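Local coordinates for glucose-6-phosphate isomerase (Thermus thermophilus, PDB 1ZZG), which catalyses the reversible isomerisation of glucose 6-phosphate to fructose 6-phosphate, a shared step of glycolysis and gluconeogenesis, at the interface of chains A and B. Residues are numbered along the deposited sequence; one frame, centred on the assembly and turned at random. Chains: chain A/B, glucose-6-phosphate isomerase.

The interface of chains A and B. Residues chain A 75, 79, 262-263, 266-267; chain B 293-295.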
loop_
_atom_site.group_PDB
_atom_site.type_symbol
_atom_site.label_atom_id
_atom_site.label_comp_id
_atom_site.label_asym_id
_atom_site.label_seq_id
_atom_site.Cartn_x
_atom_site.Cartn_y
_atom_site.Cartn_z
ATOM N N GLY A 75 10.915 -1.646 -7.892
ATOM C CA GLY A 75 11.069 -0.206 -7.831
ATOM C C GLY A 75 10.564 0.498 -9.080
ATOM O O GLY A 75 9.393 0.389 -9.437
ATOM N N LEU A 79 6.602 -0.223 -10.022
ATOM C CA LEU A 79 5.576 0.692 -9.535
ATOM C C LEU A 79 4.760 1.387 -10.622
ATOM O O LEU A 79 3.529 1.447 -10.526
ATOM C CB LEU A 79 6.192 1.719 -8.569
ATOM C CG LEU A 79 6.778 1.112 -7.278
ATOM C CD1 LEU A 79 7.377 2.213 -6.422
ATOM C CD2 LEU A 79 5.702 0.359 -6.496
ATOM N N VAL A 262 5.228 7.876 -3.998
ATOM C CA VAL A 262 6.120 7.795 -2.852
ATOM C C VAL A 262 7.567 7.554 -3.302
ATOM O O VAL A 262 8.484 8.198 -2.792
ATOM C CB VAL A 262 5.655 6.696 -1.865
ATOM C CG1 VAL A 262 6.692 6.497 -0.771
ATOM C CG2 VAL A 262 4.332 7.110 -1.230
ATOM N N GLN A 263 7.783 6.643 -4.252
ATOM C CA GLN A 263 9.143 6.420 -4.737
ATOM C C GLN A 263 9.628 7.661 -5.476
ATOM O O GLN A 263 10.766 8.094 -5.303
ATOM C CB GLN A 263 9.245 5.235 -5.708
ATOM C CG GLN A 263 10.582 5.265 -6.458
ATOM C CD GLN A 263 10.826 4.081 -7.370
ATOM O OE1 GLN A 263 9.907 3.560 -7.989
ATOM N NE2 GLN A 263 12.087 3.670 -7.478
ATOM N N ASP A 266 10.147 10.514 -2.544
ATOM C CA ASP A 266 11.182 10.102 -1.593
ATOM C C ASP A 266 12.579 9.920 -2.187
ATOM O O ASP A 266 13.538 10.521 -1.725
ATOM C CB ASP A 266 10.780 8.781 -0.926
ATOM C CG ASP A 266 9.741 8.954 0.167
ATOM O OD1 ASP A 266 9.093 10.020 0.236
ATOM O OD2 ASP A 266 9.568 7.996 0.957
ATOM N N GLU A 267 12.688 9.067 -3.201
ATOM C CA GLU A 267 13.978 8.790 -3.816
ATOM C C GLU A 267 14.593 9.991 -4.527
ATOM O O GLU A 267 15.815 10.125 -4.576
ATOM C CB GLU A 267 13.844 7.614 -4.787
ATOM C CG GLU A 267 15.050 6.702 -4.790
ATOM C CD GLU A 267 14.793 5.381 -5.490
ATOM O OE1 GLU A 267 15.021 4.327 -4.860
ATOM O OE2 GLU A 267 14.370 5.393 -6.666
ATOM N N HIS B 293 14.044 0.170 -2.948
ATOM C CA HIS B 293 13.980 0.802 -4.260
ATOM C C HIS B 293 12.851 1.832 -4.314
ATOM O O HIS B 293 12.183 1.967 -5.342
ATOM C CB HIS B 293 13.733 -0.248 -5.352
ATOM C CG HIS B 293 14.662 -1.423 -5.297
ATOM N ND1 HIS B 293 15.780 -1.530 -6.096
ATOM C CD2 HIS B 293 14.632 -2.547 -4.538
ATOM C CE1 HIS B 293 16.398 -2.670 -5.836
ATOM N NE2 HIS B 293 15.721 -3.305 -4.894
ATOM N N ALA B 294 12.610 2.538 -3.211
ATOM C CA ALA B 294 11.570 3.562 -3.208
ATOM C C ALA B 294 11.674 4.517 -2.018
ATOM O O ALA B 294 11.671 5.731 -2.193
ATOM C CB ALA B 294 10.182 2.912 -3.287
ATOM N N GLN B 295 11.773 3.979 -0.811
ATOM C CA GLN B 295 11.832 4.826 0.369
ATOM C C GLN B 295 13.162 4.855 1.119
ATOM O O GLN B 295 13.466 5.834 1.809
ATOM C CB GLN B 295 10.723 4.389 1.329
ATOM C CG GLN B 295 9.321 4.406 0.738
ATOM C CD GLN B 295 8.250 4.153 1.786
ATOM O OE1 GLN B 295 8.018 4.983 2.665
ATOM N NE2 GLN B 295 7.597 2.997 1.699
HETATM O O HOH W 1 7.909 7.591 2.783
#
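The side-chain amide nitrogen NE2 of A:Gln263 is held by both subunits: across the interface it hydrogen-bonds the backbone carbonyl O of B:His293 at 2.7 Å, and within its own chain it reaches the carboxylate oxygen OE2 of A:Glu267 at 3.0 Å. The second bond is fairly straight, 156° at the hydrogen, although NE2 approaches from above the carboxylate plane. With CG anti to the backbone N (chi1 165°) and the chain extended beyond it, A:Gln263 runs out from helix 257-269 far enough for its tip to reach the end of the 3-10 helix 290-293 of chain B. Its CB, nearer the helix, packs against the methyl of B:Ala294, CB to CB 3.5 Å. An alanine in place of A:Gln263 would probably leave the B:His293 carbonyl without this donor and set the A:Glu267 carboxylate freer to turn. The CA of A:Gly75, which bears no side chain, packs against CB of B:His293 at 3.6 Å. One turn along the helix, A:Asp266 and B:Gln295 meet through a water, which lies 2.5 Å from OD2 of A:Asp266 and 2.6 Å from OE1 of B:Gln295. The carboxylate and amide planes are turned 48° apart, and the water bridges the two oxygens, which are too far apart to bond, while OD2 also lies near CG of B:Gln295. On the flank, CG1 of A:Val262 rests against the stem of B:Gln295, 3.7 Å from its CG. This patch, repeated by the two-fold axis, joins the helix carrying the catalytic A:Glu267 to the end of the 3-10 helix 290-293, which carries B:His293, and the residues just after it. The active site of this family is built from both chains, so the contact probably helps fix the two catalytic residues relative to each other.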